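Local atomic coordinates of trichothecene 3-O-acetyltransferase (Gibberella zeae, PDB entry 2RKV), a protein that transfers an acetyl group from acetyl-coenzyme A to the 3-hydroxyl of trichothecene mycotoxins such as T-2 toxin, as a member of the BAHD acyltransferase superfamily. Residues T9-L13 against L350-H355; D209-V213 against N362-D368. All blocks are in the same frame, centred on the assembly; numbering follows the deposited sequence.

Contact 1: residues T9-L13 against L350-H355; sequences TLGQL and LATYLH
His-355 touches Thr-9 with its aliphatic root, CB lying 4.2 Å from Thr-9 CG2, while its flat part takes no share in this meeting. With CG anti to the backbone N (chi1 178°), the imidazole is carried off toward Tyr-198, and those two rings stack. The phenol oxygen of Tyr-198 also hydrogen-bonds Thr-9 OG1, so one tyrosine engages a residue on each side of the contact.

Threonine suits its place because its two branches do different work. The hydroxyl serves Tyr-198, whereas the methyl Thr-9 CG2 turns to the helix, 3.4 Å from Ala-351 O and 3.8 Å from Leu-354 CB. Ala-351 O is already bonded to His-355 N within the helix, so the methyl probably costs it little. The side chains of Thr-9 and Leu-354 run alongside each other in opposite senses; separately, Leu-354 CD1 lies 3.7 Å from Thr-9 O, a carbonyl that accepts from Gln-12 N in the short 3-10 turn.

Beyond this, leucines do the packing. Leu-10 sends one methyl, CD2, toward the helix, where it meets Leu-350 CD2 at 3.6 Å and Ala-351 CB at 4.2 Å. The small alanine lets the turn come close, its CA being the nearest in the helix segment to that of Leu-10. Leu-13 crosses Leu-354 at about a right angle, CD2 to CD2 4.1 Å. The amide of Gln-12 leads away from the helix, and its OE1 accepts from Ser-73 N.

The contact joins the loop leading into strand 20-28 to helix 340-356. Between the segments themselves cohesion is apolar and depends on shape; directional polar bonds run within each backbone or out to neighbours, Tyr-198 among them.

Contact 2: residues D209-V213 against N362-D368; sequences DHQIV and NVSLTAD. With ZBA (12,13-Epoxytrichothec-9-ene-3,4,8,15-tetrol-4,15-diacetate-8-isovalerate), chain D.
Asn-362 O is gripped by two donors of the facing loop: Val-213 N at 2.7 Å, its N-H...O nearly straight at 172°, and, more softly, the CA-H of Ile-212, with CA 3.4 Å away. Across the bridge, Gln-211 O is held likewise, taking Ser-364 N at 2.9 Å from above the carbonyl plane and the CA-H of Val-363, whose CA is 3.3 Å off. The two N-H...O bonds flank Ile-212 and Val-363, an antiparallel, non-hydrogen-bonded pair that forms a lone beta bridge. Ala-367, whose small CB fits against the 210-213 backbone, also meets Val-213 CG2.

At the far end His-210 ND1 donates to Asp-368 OD2 at 2.7 Å, on its syn lone pair and in the ring plane, although ring and carboxylate are turned 54° apart. Asp-368 reaches it with CG set between the backbone N and carbonyl carbon (chi1 68°). A water bridges His-210 O and Asp-368 N, accepting from the latter. Glu-288 lies close to Asp-368 OD1, and two carboxylates so near could favour a proton on one or a positive imidazole.

Leu-365 CD1 packs 3.6 Å from O15 of the bound T-2 toxin, and Gln-211 NE2 bonds Asn-311, another pocket residue, and Tyr-314. The mainly backbone bonding probably helps set the course of a loop that lines the trichothecene site, and Gln-211, through Asn-311, is placed as a second-shell residue.

The two contacts adjoin, their centres about 12 Å apart. Contact 1 is nearly all buried and fastens a turn to helix 340-356 by apolar side chains; contact 2 is partly buried and ties two irregular loops by backbone bonds and a histidine-carboxylate hydrogen bond. Helix 340-356 serves both: Tyr-353, which has no contact with the 9-13 segment, packs on Ile-212 and Val-363, and Leu-350 touches Gln-211. Leu-13 CD2 meets Val-363 CG1 at 3.3 Å, so the two contacts touch directly. Only contact 2 contains residues of the T-2 toxin pocket; in contact 1 the side chain of Leu-13 is about 6 Å from the bound toxin (ZBA).

Contact 1: residues T9-L13 against L350-H355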
ATOM      1  N   THR A   9      10.508  -7.330 -12.819  1.00 10.10           N
ATOM      2  CA  THR A   9      11.756  -7.655 -12.121  1.00 10.69           C
ATOM      3  C   THR A   9      11.722  -7.163 -10.668  1.00 10.54           C
ATOM      4  O   THR A   9      12.154  -7.875  -9.756  1.00 10.87           O
ATOM      5  CB  THR A   9      12.979  -7.150 -12.901  1.00 10.63           C
ATOM      6  OG1 THR A   9      12.971  -7.768 -14.198  1.00 12.29           O
ATOM      7  CG2 THR A   9      14.279  -7.519 -12.174  1.00 10.77           C
ATOM      8  N   LEU A  10      11.163  -5.974 -10.459  1.00 11.09           N
ATOM      9  CA  LEU A  10      10.999  -5.419  -9.118  1.00 11.16           C
ATOM     10  C   LEU A  10      10.075  -6.283  -8.260  1.00 11.61           C
ATOM     11  O   LEU A  10      10.216  -6.317  -7.030  1.00 12.07           O
ATOM     12  CB  LEU A  10      10.471  -3.982  -9.190  1.00 11.22           C
ATOM     13  CG  LEU A  10      11.391  -2.951  -9.850  1.00 11.96           C
ATOM     14  CD1 LEU A  10      10.632  -1.637 -10.048  1.00 12.41           C
ATOM     15  CD2 LEU A  10      12.646  -2.742  -9.007  1.00 13.05           C
ATOM     16  N   GLY A  11       9.144  -6.984  -8.910  1.00 11.79           N
ATOM     17  CA  GLY A  11       8.215  -7.880  -8.215  1.00 12.57           C
ATOM     18  C   GLY A  11       8.831  -9.219  -7.830  1.00 13.53           C
ATOM     19  O   GLY A  11       8.175 -10.058  -7.195  1.00 13.79           O
ATOM     20  N   GLN A  12      10.082  -9.440  -8.232  1.00 13.96           N
ATOM     21  CA  GLN A  12      10.788 -10.642  -7.821  1.00 15.29           C
ATOM     22  C   GLN A  12      11.436 -10.428  -6.437  1.00 16.66           C
ATOM     23  O   GLN A  12      12.074 -11.337  -5.925  1.00 18.21           O
ATOM     24  CB  GLN A  12      11.832 -11.078  -8.867  1.00 14.85           C
ATOM     25  CG  GLN A  12      11.336 -11.131 -10.333  1.00 13.65           C
ATOM     26  CD  GLN A  12      10.519 -12.387 -10.681  1.00 13.57           C
ATOM     27  OE1 GLN A  12      10.429 -13.335  -9.899  1.00 13.18           O
ATOM     28  NE2 GLN A  12       9.931 -12.388 -11.877  1.00 14.63           N
ATOM     29  N   LEU A  13      11.278  -9.232  -5.854  1.00 18.19           N
ATOM     30  CA  LEU A  13      11.719  -8.959  -4.467  1.00 19.32           C
ATOM     31  C   LEU A  13      11.083  -9.977  -3.518  1.00 20.11           C
ATOM     32  O   LEU A  13       9.852 -10.144  -3.523  1.00 20.12           O
ATOM     33  CB  LEU A  13      11.347  -7.536  -4.024  1.00 19.91           C
ATOM     34  CG  LEU A  13      12.190  -6.366  -4.545  1.00 20.10           C
ATOM     35  CD1 LEU A  13      11.455  -5.034  -4.402  1.00 20.86           C
ATOM     36  CD2 LEU A  13      13.533  -6.322  -3.834  1.00 20.73           C
ATOM     37  N   LEU A 350      18.144  -0.668  -9.281  1.00 12.29           N
ATOM     38  CA  LEU A 350      17.558  -1.743  -8.482  1.00 12.14           C
ATOM     39  C   LEU A 350      17.106  -2.916  -9.371  1.00 11.92           C
ATOM     40  O   LEU A 350      17.442  -4.075  -9.095  1.00 12.77           O
ATOM     41  CB  LEU A 350      16.394  -1.223  -7.630  1.00 11.89           C
ATOM     42  CG  LEU A 350      15.660  -2.287  -6.805  1.00 11.57           C
ATOM     43  CD1 LEU A 350      16.600  -3.024  -5.829  1.00 11.63           C
ATOM     44  CD2 LEU A 350      14.503  -1.684  -6.062  1.00 12.25           C
ATOM     45  N   ALA A 351      16.379  -2.611 -10.445  1.00 11.78           N
ATOM     46  CA  ALA A 351      15.931  -3.648 -11.380  1.00 11.60           C
ATOM     47  C   ALA A 351      17.117  -4.405 -11.980  1.00 11.83           C
ATOM     48  O   ALA A 351      17.086  -5.625 -12.076  1.00 11.75           O
ATOM     49  CB  ALA A 351      15.034  -3.066 -12.479  1.00 11.27           C
ATOM     50  N   THR A 352      18.175  -3.678 -12.343  1.00 12.35           N
ATOM     51  CA  THR A 352      19.363  -4.289 -12.954  1.00 12.55           C
ATOM     52  C   THR A 352      20.088  -5.212 -11.975  1.00 12.48           C
ATOM     53  O   THR A 352      20.456  -6.335 -12.330  1.00 12.89           O
ATOM     54  CB  THR A 352      20.324  -3.218 -13.528  1.00 12.57           C
ATOM     55  OG1 THR A 352      19.623  -2.445 -14.511  1.00 12.44           O
ATOM     56  CG2 THR A 352      21.518  -3.877 -14.209  1.00 13.61           C
ATOM     57  N   TYR A 353      20.268  -4.750 -10.737  1.00 12.57           N
ATOM     58  CA  TYR A 353      20.888  -5.575  -9.705  1.00 12.86           C
ATOM     59  C   TYR A 353      20.103  -6.872  -9.493  1.00 13.10           C
ATOM     60  O   TYR A 353      20.684  -7.961  -9.415  1.00 13.57           O
ATOM     61  CB  TYR A 353      21.011  -4.814  -8.385  1.00 13.22           C
ATOM     62  CG  TYR A 353      21.764  -5.595  -7.336  1.00 13.63           C
ATOM     63  CD1 TYR A 353      23.159  -5.553  -7.278  1.00 15.49           C
ATOM     64  CD2 TYR A 353      21.087  -6.395  -6.412  1.00 14.55           C
ATOM     65  CE1 TYR A 353      23.858  -6.276  -6.314  1.00 15.53           C
ATOM     66  CE2 TYR A 353      21.783  -7.130  -5.448  1.00 14.63           C
ATOM     67  CZ  TYR A 353      23.166  -7.060  -5.406  1.00 15.61           C
ATOM     68  OH  TYR A 353      23.862  -7.775  -4.453  1.00 16.63           O
ATOM     69  N   LEU A 354      18.782  -6.746  -9.391  1.00 12.65           N
ATOM     70  CA  LEU A 354      17.919  -7.920  -9.257  1.00 12.64           C
ATOM     71  C   LEU A 354      18.088  -8.846 -10.460  1.00 13.10           C
ATOM     72  O   LEU A 354      18.295 -10.051 -10.311  1.00 13.01           O
ATOM     73  CB  LEU A 354      16.463  -7.480  -9.115  1.00 12.37           C
ATOM     74  CG  LEU A 354      16.093  -6.939  -7.736  1.00 11.51           C
ATOM     75  CD1 LEU A 354      14.822  -6.091  -7.842  1.00 11.57           C
ATOM     76  CD2 LEU A 354      15.919  -8.065  -6.703  1.00 12.29           C
ATOM     77  N   HIS A 355      18.004  -8.277 -11.655  1.00 13.43           N
ATOM     78  CA  HIS A 355      18.132  -9.057 -12.878  1.00 14.67           C
ATOM     79  C   HIS A 355      19.453  -9.842 -12.922  1.00 15.09           C
ATOM     80  O   HIS A 355      19.482 -11.015 -13.326  1.00 15.17           O
ATOM     81  CB  HIS A 355      18.010  -8.131 -14.088  1.00 14.81           C
ATOM     82  CG  HIS A 355      18.168  -8.827 -15.406  1.00 16.14           C
ATOM     83  ND1 HIS A 355      17.293  -9.793 -15.848  1.00 18.10           N
ATOM     84  CD2 HIS A 355      19.095  -8.681 -16.383  1.00 17.99           C
ATOM     85  CE1 HIS A 355      17.674 -10.219 -17.040  1.00 18.47           C
ATOM     86  NE2 HIS A 355      18.767  -9.562 -17.385  1.00 19.55           N
TER

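Contact 2: residues D209-V213 against N362-D368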
ATOM      1  N   ASP A 209      21.637   1.849  -2.718  1.00 13.35           N
ATOM      2  CA  ASP A 209      21.891   2.228  -1.334  1.00 13.15           C
ATOM      3  C   ASP A 209      20.631   1.914  -0.521  1.00 12.82           C
ATOM      4  O   ASP A 209      19.512   2.156  -0.992  1.00 12.12           O
ATOM      5  CB  ASP A 209      22.179   3.734  -1.231  1.00 13.77           C
ATOM      6  CG  ASP A 209      23.623   4.104  -1.591  1.00 15.15           C
ATOM      7  OD1 ASP A 209      24.465   3.217  -1.859  1.00 15.76           O
ATOM      8  OD2 ASP A 209      23.912   5.323  -1.592  1.00 17.00           O
ATOM      9  N   HIS A 210      20.809   1.371   0.687  1.00 12.53           N
ATOM     10  CA  HIS A 210      19.701   1.068   1.613  1.00 12.90           C
ATOM     11  C   HIS A 210      18.804  -0.083   1.152  1.00 12.58           C
ATOM     12  O   HIS A 210      17.742  -0.309   1.741  1.00 13.14           O
ATOM     13  CB  HIS A 210      18.826   2.300   1.885  1.00 13.02           C
ATOM     14  CG  HIS A 210      19.602   3.558   2.107  1.00 15.07           C
ATOM     15  ND1 HIS A 210      20.403   3.748   3.212  1.00 15.62           N
ATOM     16  CD2 HIS A 210      19.704   4.687   1.366  1.00 16.20           C
ATOM     17  CE1 HIS A 210      20.964   4.941   3.143  1.00 16.51           C
ATOM     18  NE2 HIS A 210      20.557   5.532   2.036  1.00 15.73           N
ATOM     19  N   GLN A 211      19.232  -0.814   0.121  1.00 12.57           N
ATOM     20  CA  GLN A 211      18.373  -1.871  -0.444  1.00 12.43           C
ATOM     21  C   GLN A 211      18.991  -3.267  -0.476  1.00 12.95           C
ATOM     22  O   GLN A 211      18.346  -4.229  -0.898  1.00 12.30           O
ATOM     23  CB  GLN A 211      17.865  -1.467  -1.826  1.00 11.91           C
ATOM     24  CG  GLN A 211      17.022  -0.194  -1.771  1.00 12.02           C
ATOM     25  CD  GLN A 211      16.497   0.236  -3.119  1.00 11.09           C
ATOM     26  OE1 GLN A 211      17.177   0.105  -4.136  1.00 11.56           O
ATOM     27  NE2 GLN A 211      15.275   0.773  -3.129  1.00 11.06           N
ATOM     28  N   ILE A 212      20.239  -3.377  -0.029  1.00 13.87           N
ATOM     29  CA  ILE A 212      20.894  -4.671   0.057  1.00 14.67           C
ATOM     30  C   ILE A 212      21.299  -4.915   1.507  1.00 15.55           C
ATOM     31  O   ILE A 212      22.028  -4.115   2.103  1.00 15.05           O
ATOM     32  CB  ILE A 212      22.109  -4.772  -0.894  1.00 14.91           C
ATOM     33  CG1 ILE A 212      21.682  -4.483  -2.338  1.00 15.68           C
ATOM     34  CG2 ILE A 212      22.743  -6.173  -0.801  1.00 15.99           C
ATOM     35  CD1 ILE A 212      22.839  -4.281  -3.294  1.00 17.31           C
ATOM     36  N   VAL A 213      20.794  -6.007   2.072  1.00 15.90           N
ATOM     37  CA  VAL A 213      21.094  -6.385   3.454  1.00 17.70           C
ATOM     38  C   VAL A 213      22.579  -6.738   3.556  1.00 18.27           C
ATOM     39  O   VAL A 213      23.126  -7.426   2.687  1.00 18.63           O
ATOM     40  CB  VAL A 213      20.193  -7.567   3.920  1.00 17.48           C
ATOM     41  CG1 VAL A 213      20.647  -8.112   5.273  1.00 19.04           C
ATOM     42  CG2 VAL A 213      18.732  -7.138   3.991  1.00 18.07           C
ATOM     43  N   ASN A 362      19.017 -11.195  -0.591  1.00 13.97           N
ATOM     44  CA  ASN A 362      19.617 -10.072   0.155  1.00 14.54           C
ATOM     45  C   ASN A 362      18.993  -8.712  -0.144  1.00 14.57           C
ATOM     46  O   ASN A 362      19.334  -7.716   0.500  1.00 14.64           O
ATOM     47  CB  ASN A 362      21.125  -9.972  -0.102  1.00 15.36           C
ATOM     48  CG  ASN A 362      21.898 -11.172   0.412  1.00 17.47           C
ATOM     49  OD1 ASN A 362      21.546 -11.780   1.427  1.00 19.87           O
ATOM     50  ND2 ASN A 362      22.970 -11.512  -0.294  1.00 19.78           N
ATOM     51  N   VAL A 363      18.099  -8.664  -1.127  1.00 13.66           N
ATOM     52  CA  VAL A 363      17.504  -7.401  -1.552  1.00 13.28           C
ATOM     53  C   VAL A 363      16.210  -7.119  -0.781  1.00 13.39           C
ATOM     54  O   VAL A 363      15.310  -7.976  -0.685  1.00 12.93           O
ATOM     55  CB  VAL A 363      17.267  -7.366  -3.085  1.00 13.01           C
ATOM     56  CG1 VAL A 363      16.844  -5.974  -3.531  1.00 12.77           C
ATOM     57  CG2 VAL A 363      18.532  -7.804  -3.840  1.00 13.41           C
ATOM     58  N   SER A 364      16.123  -5.912  -0.225  1.00 13.31           N
ATOM     59  CA  SER A 364      14.951  -5.509   0.537  1.00 13.83           C
ATOM     60  C   SER A 364      14.797  -4.005   0.453  1.00 13.90           C
ATOM     61  O   SER A 364      15.771  -3.269   0.609  1.00 13.46           O
ATOM     62  CB  SER A 364      15.077  -5.929   2.002  1.00 13.85           C
ATOM     63  OG  SER A 364      13.994  -5.415   2.760  1.00 15.74           O
ATOM     64  N   LEU A 365      13.569  -3.562   0.206  1.00 14.26           N
ATOM     65  CA  LEU A 365      13.252  -2.131   0.189  1.00 14.80           C
ATOM     66  C   LEU A 365      13.473  -1.462   1.550  1.00 15.08           C
ATOM     67  O   LEU A 365      13.533  -0.230   1.641  1.00 14.95           O
ATOM     68  CB  LEU A 365      11.811  -1.913  -0.277  1.00 15.38           C
ATOM     69  CG  LEU A 365      11.540  -2.286  -1.740  1.00 17.39           C
ATOM     70  CD1 LEU A 365      10.047  -2.482  -1.977  1.00 19.99           C
ATOM     71  CD2 LEU A 365      12.122  -1.247  -2.703  1.00 19.26           C
ATOM     72  N   THR A 366      13.579  -2.268   2.606  1.00 15.38           N
ATOM     73  CA  THR A 366      13.835  -1.730   3.944  1.00 16.05           C
ATOM     74  C   THR A 366      15.072  -2.368   4.577  1.00 16.57           C
ATOM     75  O   THR A 366      15.118  -2.575   5.794  1.00 16.65           O
ATOM     76  CB  THR A 366      12.626  -1.900   4.883  1.00 16.38           C
ATOM     77  OG1 THR A 366      12.288  -3.291   4.971  1.00 16.64           O
ATOM     78  CG2 THR A 366      11.425  -1.084   4.390  1.00 16.32           C
ATOM     79  N   ALA A 367      16.075  -2.635   3.738  1.00 17.12           N
ATOM     80  CA  ALA A 367      17.288  -3.376   4.114  1.00 17.76           C
ATOM     81  C   ALA A 367      18.050  -2.832   5.325  1.00 18.55           C
ATOM     82  O   ALA A 367      18.656  -3.609   6.075  1.00 18.90           O
ATOM     83  CB  ALA A 367      18.224  -3.493   2.924  1.00 17.67           C
ATOM     84  N   ASP A 368      18.040  -1.513   5.510  1.00 18.71           N
ATOM     85  CA  ASP A 368      18.725  -0.919   6.658  1.00 19.22           C
ATOM     86  C   ASP A 368      17.822  -0.068   7.563  1.00 19.76           C
ATOM     87  O   ASP A 368      18.308   0.762   8.338  1.00 19.76           O
ATOM     88  CB  ASP A 368      19.991  -0.166   6.220  1.00 19.34           C
ATOM     89  CG  ASP A 368      19.705   1.086   5.392  1.00 19.61           C
ATOM     90  OD1 ASP A 368      18.534   1.471   5.203  1.00 20.08           O
ATOM     91  OD2 ASP A 368      20.686   1.689   4.916  1.00 20.39           O
TER
HETATM   92  O18 ZBA D 454       7.383  -4.504   6.225  0.70 22.71           O
HETATM   93  C44 ZBA D 454       7.101  -5.388   5.524  0.70 21.78           C
HETATM   94  C45 ZBA D 454       7.673  -6.758   5.563  0.70 22.72           C
HETATM   95  C46 ZBA D 454       6.746  -7.713   6.158  0.70 23.48           C
HETATM   96  C48 ZBA D 454       6.410  -7.321   7.503  0.70 23.20           C
HETATM   97  C47 ZBA D 454       7.232  -9.115   6.359  0.70 23.39           C
HETATM   98  O17 ZBA D 454       6.155  -5.253   4.588  0.70 19.79           O
HETATM   99  C31 ZBA D 454       5.324  -4.084   4.528  0.70 16.90           C
HETATM  100  C30 ZBA D 454       5.967  -2.978   3.759  0.70 15.48           C
HETATM  101  C32 ZBA D 454       4.025  -4.550   3.985  0.70 16.60           C
HETATM  102  C39 ZBA D 454       3.317  -5.563   4.855  0.70 15.96           C
HETATM  103  C33 ZBA D 454       3.576  -4.138   2.840  0.70 15.56           C
HETATM  104  C34 ZBA D 454       4.264  -3.156   1.970  0.70 15.15           C
HETATM  105  O10 ZBA D 454       3.619  -1.900   2.262  0.70 15.75           O
HETATM  106  C29 ZBA D 454       5.774  -3.013   2.243  0.70 15.21           C
HETATM  107  C38 ZBA D 454       6.480  -4.234   1.667  0.70 16.40           C
HETATM  108  O12 ZBA D 454       7.682  -4.492   2.375  0.70 17.64           O
HETATM  109  C40 ZBA D 454       8.772  -4.916   1.756  0.70 19.26           C
HETATM  110  C41 ZBA D 454       9.887  -5.131   2.753  0.70 18.87           C
HETATM  111  O13 ZBA D 454       8.905  -5.084   0.640  0.70 20.96           O
HETATM  112  C28 ZBA D 454       6.306  -1.694   1.539  0.70 15.36           C
HETATM  113  C37 ZBA D 454       7.837  -1.524   1.604  0.70 14.73           C
HETATM  114  C35 ZBA D 454       5.543  -0.530   2.157  0.70 15.30           C
HETATM  115  C25 ZBA D 454       4.164  -0.762   1.661  0.70 15.55           C
HETATM  116  C36 ZBA D 454       5.964   0.399   3.167  0.70 15.48           C
HETATM  117  O11 ZBA D 454       6.078   0.756   1.810  0.70 16.00           O
HETATM  118  C27 ZBA D 454       5.748  -1.611   0.079  0.70 15.43           C
HETATM  119  C26 ZBA D 454       4.394  -0.935   0.193  0.70 15.26           C
HETATM  120  O16 ZBA D 454       3.367  -1.651  -0.434  0.70 15.70           O
HETATM  121  O14 ZBA D 454       6.623  -0.720  -0.619  0.70 15.91           O
HETATM  122  C42 ZBA D 454       6.862  -0.713  -1.924  0.70 18.02           C
HETATM  123  O15 ZBA D 454       7.604   0.062  -2.435  0.70 19.29           O
HETATM  124  C43 ZBA D 454       6.077  -1.706  -2.609  0.70 17.42           C
HETATM  125  O   HOH W   1      16.256   0.444   4.075  1.00 15.42           O